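Local coordinates for CymD (Pseudomonas putida, PDB 6Z34), which is a FadL-family outer membrane channel that probably takes up monoaromatic hydrocarbons, at residues E129-A143 against A155-L169. Numbering follows the deposited sequence.
Sequences ENYSRLIVLRIPFSA and ASLDAVWTSVNLGLL
Tyr131 through Ala143 pair without a break against Gly167 through Ala155, the short strand axes 4.4 Å apart at 155° and every hydrogen-bonded pair from Tyr131–Gly167 to Ala143–Ala155 joined by two N-H...O bonds. The Tyr131 ring lies over the Gly167 backbone, whose N is 3.3 Å from CE1, above one face toward the rim; the ring's hydroxyl bonds Asp206. This is a hairpin in the wall of the FadL-family beta-barrel, flanked by strands 94-107 and 198-229. From Ile135 to Phe141 the face that also bears Trp161 is mostly apolar, consistent with the outer, lipid-facing side; there Ile135 CG2 comes to 4.1 Å from Trp161 CZ3, while Trp161 NE1 reaches Asp216. The other face is buried around Arg138, Val160 and Asp158. With its chain bent at chi3 (64°), Arg138 brings NE and NH2 side-on to Asp158 OD2, both at 3.1 Å and in the guanidinium plane; the carboxylate is turned 79° from that plane and is met on its anti side. Val160 CG2 covers one guanidinium face, 3.9 Å from Arg138 NH2. Thr244 also bonds Arg138 NH2, and Arg223 forms a second salt bridge to OD2. A methionine in place of Arg138 would probably leave Asp158 relying on Arg223 for charge balance and Thr244 without this partner. Nearer the hairpin turn, the hydroxyls Ser142 OG and Ser156 OG approach to 2.8 Å.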
ATOM      1  N   GLU A 129     -11.444 -19.263  -8.047  1.00103.61           N
ATOM      2  CA  GLU A 129     -10.097 -19.084  -7.530  1.00107.72           C
ATOM      3  C   GLU A 129     -10.126 -18.521  -6.110  1.00100.47           C
ATOM      4  O   GLU A 129     -11.101 -17.899  -5.675  1.00101.80           O
ATOM      5  CB  GLU A 129      -9.302 -18.134  -8.426  1.00117.78           C
ATOM      6  CG  GLU A 129      -8.439 -18.801  -9.471  1.00127.55           C
ATOM      7  CD  GLU A 129      -7.215 -17.973  -9.803  1.00137.27           C
ATOM      8  OE1 GLU A 129      -7.259 -16.735  -9.610  1.00142.07           O
ATOM      9  OE2 GLU A 129      -6.212 -18.559 -10.261  1.00139.33           O
ATOM     10  N   ASN A 130      -9.026 -18.723  -5.391  1.00 92.42           N
ATOM     11  CA  ASN A 130      -8.805 -18.031  -4.128  1.00 84.14           C
ATOM     12  C   ASN A 130      -8.052 -16.740  -4.406  1.00 83.41           C
ATOM     13  O   ASN A 130      -6.938 -16.768  -4.942  1.00 94.98           O
ATOM     14  CB  ASN A 130      -8.034 -18.902  -3.145  1.00 75.44           C
ATOM     15  CG  ASN A 130      -8.914 -19.945  -2.504  1.00 84.18           C
ATOM     16  OD1 ASN A 130      -9.329 -19.810  -1.355  1.00 84.99           O
ATOM     17  ND2 ASN A 130      -9.235 -20.981  -3.262  1.00 86.27           N
ATOM     18  N   TYR A 131      -8.653 -15.612  -4.047  1.00 69.09           N
ATOM     19  CA  TYR A 131      -8.035 -14.336  -4.347  1.00 66.34           C
ATOM     20  C   TYR A 131      -8.518 -13.287  -3.368  1.00 59.18           C
ATOM     21  O   TYR A 131      -9.554 -13.427  -2.717  1.00 65.16           O
ATOM     22  CB  TYR A 131      -8.335 -13.878  -5.773  1.00 73.72           C
ATOM     23  CG  TYR A 131      -9.769 -13.441  -5.949  1.00 80.43           C
ATOM     24  CD1 TYR A 131     -10.793 -14.378  -6.102  1.00 80.85           C
ATOM     25  CD2 TYR A 131     -10.109 -12.097  -5.947  1.00 72.56           C
ATOM     26  CE1 TYR A 131     -12.105 -13.979  -6.260  1.00 71.48           C
ATOM     27  CE2 TYR A 131     -11.416 -11.693  -6.101  1.00 69.36           C
ATOM     28  CZ  TYR A 131     -12.408 -12.632  -6.255  1.00 76.11           C
ATOM     29  OH  TYR A 131     -13.707 -12.213  -6.407  1.00 83.72           O
ATOM     30  N   SER A 132      -7.742 -12.219  -3.285  1.00 59.48           N
ATOM     31  CA  SER A 132      -8.132 -11.064  -2.496  1.00 64.72           C
ATOM     32  C   SER A 132      -7.605  -9.834  -3.208  1.00 70.83           C
ATOM     33  O   SER A 132      -6.399  -9.731  -3.444  1.00 82.62           O
ATOM     34  CB  SER A 132      -7.575 -11.157  -1.085  1.00 76.08           C
ATOM     35  OG  SER A 132      -8.110 -10.130  -0.280  1.00 82.71           O
ATOM     36  N   ARG A 133      -8.502  -8.932  -3.579  1.00 70.38           N
ATOM     37  CA  ARG A 133      -8.127  -7.624  -4.093  1.00 66.64           C
ATOM     38  C   ARG A 133      -8.310  -6.601  -2.986  1.00 64.80           C
ATOM     39  O   ARG A 133      -9.389  -6.509  -2.392  1.00 59.99           O
ATOM     40  CB  ARG A 133      -8.964  -7.237  -5.316  1.00 64.37           C
ATOM     41  CG  ARG A 133      -8.609  -5.860  -5.907  1.00 65.69           C
ATOM     42  CD  ARG A 133      -9.721  -5.332  -6.817  1.00 68.79           C
ATOM     43  NE  ARG A 133      -9.407  -4.019  -7.390  1.00 76.57           N
ATOM     44  CZ  ARG A 133     -10.293  -3.224  -7.994  1.00 78.46           C
ATOM     45  NH1 ARG A 133     -11.565  -3.595  -8.104  1.00 78.31           N
ATOM     46  NH2 ARG A 133      -9.912  -2.050  -8.481  1.00 78.23           N
ATOM     47  N   LEU A 134      -7.259  -5.828  -2.729  1.00 58.03           N
ATOM     48  CA  LEU A 134      -7.233  -4.848  -1.656  1.00 50.18           C
ATOM     49  C   LEU A 134      -7.111  -3.463  -2.277  1.00 54.76           C
ATOM     50  O   LEU A 134      -6.167  -3.185  -3.026  1.00 57.85           O
ATOM     51  CB  LEU A 134      -6.067  -5.125  -0.704  1.00 47.45           C
ATOM     52  CG  LEU A 134      -5.674  -4.066   0.322  1.00 50.57           C
ATOM     53  CD1 LEU A 134      -6.815  -3.850   1.299  1.00 48.31           C
ATOM     54  CD2 LEU A 134      -4.403  -4.489   1.045  1.00 47.91           C
ATOM     55  N   ILE A 135      -8.070  -2.608  -1.979  1.00 55.32           N
ATOM     56  CA  ILE A 135      -8.031  -1.208  -2.357  1.00 61.72           C
ATOM     57  C   ILE A 135      -7.852  -0.409  -1.081  1.00 53.71           C
ATOM     58  O   ILE A 135      -8.650  -0.555  -0.146  1.00 56.48           O
ATOM     59  CB  ILE A 135      -9.321  -0.791  -3.087  1.00 61.06           C
ATOM     60  CG1 ILE A 135      -9.497  -1.604  -4.369  1.00 52.21           C
ATOM     61  CG2 ILE A 135      -9.314   0.713  -3.376  1.00 52.41           C
ATOM     62  CD1 ILE A 135     -10.894  -1.545  -4.929  1.00 46.74           C
ATOM     63  N   VAL A 136      -6.815   0.433  -1.038  1.00 53.13           N
ATOM     64  CA  VAL A 136      -6.607   1.351   0.078  1.00 36.97           C
ATOM     65  C   VAL A 136      -6.471   2.766  -0.474  1.00 50.84           C
ATOM     66  O   VAL A 136      -5.576   3.048  -1.283  1.00 53.02           O
ATOM     67  CB  VAL A 136      -5.380   0.976   0.926  1.00 50.97           C
ATOM     68  CG1 VAL A 136      -5.182   1.988   2.080  1.00 40.13           C
ATOM     69  CG2 VAL A 136      -5.516  -0.463   1.461  1.00 47.70           C
ATOM     70  N   LEU A 137      -7.374   3.643  -0.062  1.00 50.66           N
ATOM     71  CA  LEU A 137      -7.312   5.056  -0.380  1.00 55.03           C
ATOM     72  C   LEU A 137      -6.926   5.791   0.896  1.00 50.18           C
ATOM     73  O   LEU A 137      -7.671   5.749   1.883  1.00 46.66           O
ATOM     74  CB  LEU A 137      -8.656   5.559  -0.907  1.00 54.34           C
ATOM     75  CG  LEU A 137      -8.658   7.066  -1.184  1.00 58.00           C
ATOM     76  CD1 LEU A 137      -7.780   7.400  -2.389  1.00 54.03           C
ATOM     77  CD2 LEU A 137     -10.074   7.565  -1.377  1.00 52.61           C
ATOM     78  N   ARG A 138      -5.775   6.460   0.881  1.00 42.38           N
ATOM     79  CA  ARG A 138      -5.295   7.198   2.043  1.00 43.94           C
ATOM     80  C   ARG A 138      -5.396   8.693   1.767  1.00 54.35           C
ATOM     81  O   ARG A 138      -4.960   9.185   0.713  1.00 50.06           O
ATOM     82  CB  ARG A 138      -3.867   6.769   2.413  1.00 44.26           C
ATOM     83  CG  ARG A 138      -3.717   5.245   2.395  1.00 53.98           C
ATOM     84  CD  ARG A 138      -2.375   4.728   2.965  1.00 62.87           C
ATOM     85  NE  ARG A 138      -2.267   5.053   4.375  1.00 58.77           N
ATOM     86  CZ  ARG A 138      -2.117   4.178   5.362  1.00 58.77           C
ATOM     87  NH1 ARG A 138      -2.026   2.865   5.104  1.00 55.54           N
ATOM     88  NH2 ARG A 138      -2.053   4.637   6.617  1.00 49.70           N
ATOM     89  N   ILE A 139      -6.034   9.405   2.686  1.00 50.23           N
ATOM     90  CA  ILE A 139      -6.276  10.828   2.512  1.00 44.07           C
ATOM     91  C   ILE A 139      -5.532  11.548   3.625  1.00 47.68           C
ATOM     92  O   ILE A 139      -6.092  11.722   4.715  1.00 46.31           O
ATOM     93  CB  ILE A 139      -7.777  11.162   2.538  1.00 44.37           C
ATOM     94  CG1 ILE A 139      -8.525  10.346   1.479  1.00 39.28           C
ATOM     95  CG2 ILE A 139      -7.990  12.677   2.353  1.00 42.46           C
ATOM     96  CD1 ILE A 139     -10.052  10.526   1.530  1.00 53.40           C
ATOM     97  N   PRO A 140      -4.284  11.963   3.399  1.00 50.97           N
ATOM     98  CA  PRO A 140      -3.501  12.599   4.463  1.00 50.69           C
ATOM     99  C   PRO A 140      -3.882  14.044   4.687  1.00 49.44           C
ATOM    100  O   PRO A 140      -4.262  14.765   3.763  1.00 50.47           O
ATOM    101  CB  PRO A 140      -2.064  12.510   3.942  1.00 51.79           C
ATOM    102  CG  PRO A 140      -2.238  12.571   2.453  1.00 59.09           C
ATOM    103  CD  PRO A 140      -3.483  11.751   2.179  1.00 47.83           C
ATOM    104  N   PHE A 141      -3.793  14.450   5.950  1.00 49.54           N
ATOM    105  CA  PHE A 141      -3.781  15.858   6.339  1.00 47.31           C
ATOM    106  C   PHE A 141      -2.427  16.074   6.986  1.00 49.65           C
ATOM    107  O   PHE A 141      -2.120  15.455   8.010  1.00 52.03           O
ATOM    108  CB  PHE A 141      -4.940  16.201   7.274  1.00 51.85           C
ATOM    109  CG  PHE A 141      -6.286  15.796   6.723  1.00 67.37           C
ATOM    110  CD1 PHE A 141      -6.721  14.476   6.811  1.00 67.42           C
ATOM    111  CD2 PHE A 141      -7.102  16.719   6.088  1.00 68.41           C
ATOM    112  CE1 PHE A 141      -7.943  14.089   6.296  1.00 54.54           C
ATOM    113  CE2 PHE A 141      -8.327  16.339   5.570  1.00 67.93           C
ATOM    114  CZ  PHE A 141      -8.746  15.013   5.671  1.00 59.77           C
ATOM    115  N   SER A 142      -1.592  16.891   6.346  1.00 49.63           N
ATOM    116  CA  SER A 142      -0.164  16.885   6.611  1.00 46.99           C
ATOM    117  C   SER A 142       0.325  18.298   6.862  1.00 50.74           C
ATOM    118  O   SER A 142      -0.201  19.270   6.306  1.00 45.23           O
ATOM    119  CB  SER A 142       0.611  16.276   5.454  1.00 50.86           C
ATOM    120  OG  SER A 142       1.932  15.949   5.843  1.00 62.54           O
ATOM    121  N   ALA A 143       1.343  18.395   7.712  1.00 47.08           N
ATOM    122  CA  ALA A 143       1.958  19.670   8.038  1.00 48.01           C
ATOM    123  C   ALA A 143       3.428  19.429   8.325  1.00 47.28           C
ATOM    124  O   ALA A 143       3.814  18.341   8.760  1.00 50.18           O
ATOM    125  CB  ALA A 143       1.277  20.330   9.245  1.00 36.51           C
ATOM    126  N   ALA A 155       4.352  15.731  10.150  1.00 50.81           N
ATOM    127  CA  ALA A 155       3.400  14.711  10.543  1.00 47.97           C
ATOM    128  C   ALA A 155       2.264  14.701   9.539  1.00 55.80           C
ATOM    129  O   ALA A 155       2.031  15.695   8.832  1.00 47.87           O
ATOM    130  CB  ALA A 155       2.845  14.944  11.950  1.00 37.37           C
ATOM    131  N   SER A 156       1.593  13.545   9.458  1.00 44.93           N
ATOM    132  CA  SER A 156       0.360  13.401   8.705  1.00 36.59           C
ATOM    133  C   SER A 156      -0.629  12.615   9.548  1.00 46.55           C
ATOM    134  O   SER A 156      -0.239  11.773  10.363  1.00 43.55           O
ATOM    135  CB  SER A 156       0.567  12.659   7.393  1.00 41.49           C
ATOM    136  OG  SER A 156       1.526  13.306   6.601  1.00 46.31           O
ATOM    137  N   LEU A 157      -1.914  12.903   9.353  1.00 47.84           N
ATOM    138  CA  LEU A 157      -2.992  12.066   9.862  1.00 47.54           C
ATOM    139  C   LEU A 157      -3.823  11.611   8.674  1.00 45.23           C
ATOM    140  O   LEU A 157      -4.387  12.445   7.955  1.00 44.07           O
ATOM    141  CB  LEU A 157      -3.862  12.811  10.870  1.00 53.02           C
ATOM    142  CG  LEU A 157      -5.021  11.942  11.347  1.00 61.62           C
ATOM    143  CD1 LEU A 157      -4.626  11.211  12.631  1.00 53.95           C
ATOM    144  CD2 LEU A 157      -6.275  12.760  11.540  1.00 65.87           C
ATOM    145  N   ASP A 158      -3.876  10.298   8.451  1.00 45.50           N
ATOM    146  CA  ASP A 158      -4.619   9.750   7.322  1.00 53.24           C
ATOM    147  C   ASP A 158      -6.041   9.387   7.727  1.00 52.84           C
ATOM    148  O   ASP A 158      -6.249   8.689   8.727  1.00 49.94           O
ATOM    149  CB  ASP A 158      -3.952   8.498   6.756  1.00 45.94           C
ATOM    150  CG  ASP A 158      -2.513   8.705   6.361  1.00 54.03           C
ATOM    151  OD1 ASP A 158      -2.020   9.867   6.347  1.00 48.43           O
ATOM    152  OD2 ASP A 158      -1.881   7.669   6.035  1.00 55.95           O
ATOM    153  N   ALA A 159      -7.015   9.855   6.940  1.00 47.32           N
ATOM    154  CA  ALA A 159      -8.281   9.141   6.813  1.00 43.73           C
ATOM    155  C   ALA A 159      -8.074   8.070   5.756  1.00 44.05           C
ATOM    156  O   ALA A 159      -7.500   8.343   4.692  1.00 43.34           O
ATOM    157  CB  ALA A 159      -9.419  10.071   6.407  1.00 48.16           C
ATOM    158  N   VAL A 160      -8.507   6.850   6.057  1.00 42.40           N
ATOM    159  CA  VAL A 160      -8.133   5.670   5.284  1.00 45.13           C
ATOM    160  C   VAL A 160      -9.412   4.926   4.932  1.00 47.68           C
ATOM    161  O   VAL A 160     -10.182   4.542   5.823  1.00 46.64           O
ATOM    162  CB  VAL A 160      -7.171   4.743   6.062  1.00 46.64           C
ATOM    163  CG1 VAL A 160      -6.890   3.457   5.282  1.00 37.99           C
ATOM    164  CG2 VAL A 160      -5.860   5.485   6.495  1.00 37.38           C
ATOM    165  N   TRP A 161      -9.637   4.714   3.644  1.00 55.62           N
ATOM    166  CA  TRP A 161     -10.741   3.892   3.179  1.00 50.18           C
ATOM    167  C   TRP A 161     -10.159   2.602   2.612  1.00 47.18           C
ATOM    168  O   TRP A 161      -9.359   2.636   1.665  1.00 51.53           O
ATOM    169  CB  TRP A 161     -11.582   4.625   2.132  1.00 45.14           C
ATOM    170  CG  TRP A 161     -12.743   3.791   1.659  1.00 51.90           C
ATOM    171  CD1 TRP A 161     -13.824   3.398   2.399  1.00 45.11           C
ATOM    172  CD2 TRP A 161     -12.923   3.227   0.357  1.00 53.35           C
ATOM    173  NE1 TRP A 161     -14.659   2.625   1.639  1.00 49.96           N
ATOM    174  CE2 TRP A 161     -14.136   2.506   0.381  1.00 54.84           C
ATOM    175  CE3 TRP A 161     -12.183   3.268  -0.828  1.00 58.65           C
ATOM    176  CZ2 TRP A 161     -14.629   1.826  -0.736  1.00 56.47           C
ATOM    177  CZ3 TRP A 161     -12.664   2.595  -1.934  1.00 69.30           C
ATOM    178  CH2 TRP A 161     -13.884   1.885  -1.883  1.00 65.58           C
ATOM    179  N   THR A 162     -10.549   1.472   3.195  1.00 45.12           N
ATOM    180  CA  THR A 162     -10.064   0.158   2.796  1.00 47.39           C
ATOM    181  C   THR A 162     -11.209  -0.627   2.182  1.00 50.51           C
ATOM    182  O   THR A 162     -12.293  -0.700   2.769  1.00 52.98           O
ATOM    183  CB  THR A 162      -9.521  -0.614   3.998  1.00 49.47           C
ATOM    184  OG1 THR A 162      -8.423   0.094   4.545  1.00 49.37           O
ATOM    185  CG2 THR A 162      -9.080  -2.008   3.586  1.00 52.95           C
ATOM    186  N   SER A 163     -10.965  -1.232   1.024  1.00 55.16           N
ATOM    187  CA  SER A 163     -11.969  -2.034   0.336  1.00 58.40           C
ATOM    188  C   SER A 163     -11.335  -3.345  -0.109  1.00 58.09           C
ATOM    189  O   SER A 163     -10.233  -3.339  -0.667  1.00 61.65           O
ATOM    190  CB  SER A 163     -12.527  -1.270  -0.866  1.00 57.53           C
ATOM    191  OG  SER A 163     -13.696  -1.870  -1.389  1.00 72.04           O
ATOM    192  N   VAL A 164     -12.013  -4.470   0.139  1.00 55.03           N
ATOM    193  CA  VAL A 164     -11.514  -5.773  -0.308  1.00 55.65           C
ATOM    194  C   VAL A 164     -12.613  -6.534  -1.041  1.00 53.14           C
ATOM    195  O   VAL A 164     -13.748  -6.626  -0.558  1.00 53.74           O
ATOM    196  CB  VAL A 164     -10.938  -6.613   0.853  1.00 70.37           C
ATOM    197  CG1 VAL A 164     -11.978  -6.908   1.870  1.00 76.16           C
ATOM    198  CG2 VAL A 164     -10.324  -7.914   0.342  1.00 63.48           C
ATOM    199  N   ASN A 165     -12.283  -7.013  -2.242  1.00 53.95           N
ATOM    200  CA  ASN A 165     -13.029  -8.030  -2.968  1.00 54.70           C
ATOM    201  C   ASN A 165     -12.304  -9.352  -2.778  1.00 60.82           C
ATOM    202  O   ASN A 165     -11.072  -9.402  -2.818  1.00 74.22           O
ATOM    203  CB  ASN A 165     -13.120  -7.711  -4.471  1.00 64.66           C
ATOM    204  CG  ASN A 165     -13.975  -6.496  -4.777  1.00 72.88           C
ATOM    205  OD1 ASN A 165     -14.811  -6.084  -3.974  1.00 76.98           O
ATOM    206  ND2 ASN A 165     -13.791  -5.937  -5.970  1.00 81.19           N
ATOM    207  N   LEU A 166     -13.056 -10.421  -2.552  1.00 59.62           N
ATOM    208  CA  LEU A 166     -12.399 -11.686  -2.263  1.00 61.37           C
ATOM    209  C   LEU A 166     -13.259 -12.841  -2.725  1.00 62.57           C
ATOM    210  O   LEU A 166     -14.483 -12.725  -2.864  1.00 55.92           O
ATOM    211  CB  LEU A 166     -12.078 -11.836  -0.772  1.00 59.46           C
ATOM    212  CG  LEU A 166     -13.206 -11.965   0.258  1.00 63.00           C
ATOM    213  CD1 LEU A 166     -13.811 -13.367   0.434  1.00 74.22           C
ATOM    214  CD2 LEU A 166     -12.661 -11.452   1.570  1.00 55.09           C
ATOM    215  N   GLY A 167     -12.576 -13.964  -2.944  1.00 71.63           N
ATOM    216  CA  GLY A 167     -13.169 -15.266  -3.178  1.00 68.27           C
ATOM    217  C   GLY A 167     -12.369 -16.297  -2.413  1.00 71.49           C
ATOM    218  O   GLY A 167     -11.137 -16.243  -2.379  1.00 69.61           O
ATOM    219  N   LEU A 168     -13.051 -17.243  -1.783  1.00 70.22           N
ATOM    220  CA  LEU A 168     -12.366 -18.176  -0.897  1.00 71.08           C
ATOM    221  C   LEU A 168     -13.036 -19.533  -1.034  1.00 73.59           C
ATOM    222  O   LEU A 168     -14.212 -19.682  -0.693  1.00 75.01           O
ATOM    223  CB  LEU A 168     -12.402 -17.674   0.543  1.00 67.94           C
ATOM    224  CG  LEU A 168     -11.913 -18.710   1.551  1.00 81.36           C
ATOM    225  CD1 LEU A 168     -10.425 -18.904   1.411  1.00 85.22           C
ATOM    226  CD2 LEU A 168     -12.266 -18.298   2.966  1.00 85.77           C
ATOM    227  N   LEU A 169     -12.297 -20.511  -1.545  1.00 76.98           N
ATOM    228  CA  LEU A 169     -12.801 -21.866  -1.721  1.00 76.58           C
ATOM    229  C   LEU A 169     -12.324 -22.733  -0.566  1.00 82.73           C
ATOM    230  O   LEU A 169     -11.129 -22.769  -0.253  1.00 87.05           O
ATOM    231  CB  LEU A 169     -12.345 -22.461  -3.054  1.00 70.51           C
ATOM    232  CG  LEU A 169     -13.110 -23.680  -3.587  1.00 82.32           C
ATOM    233  CD1 LEU A 169     -12.705 -24.988  -2.889  1.00 92.90           C
ATOM    234  CD2 LEU A 169     -14.622 -23.460  -3.494  1.00 75.38           C
TER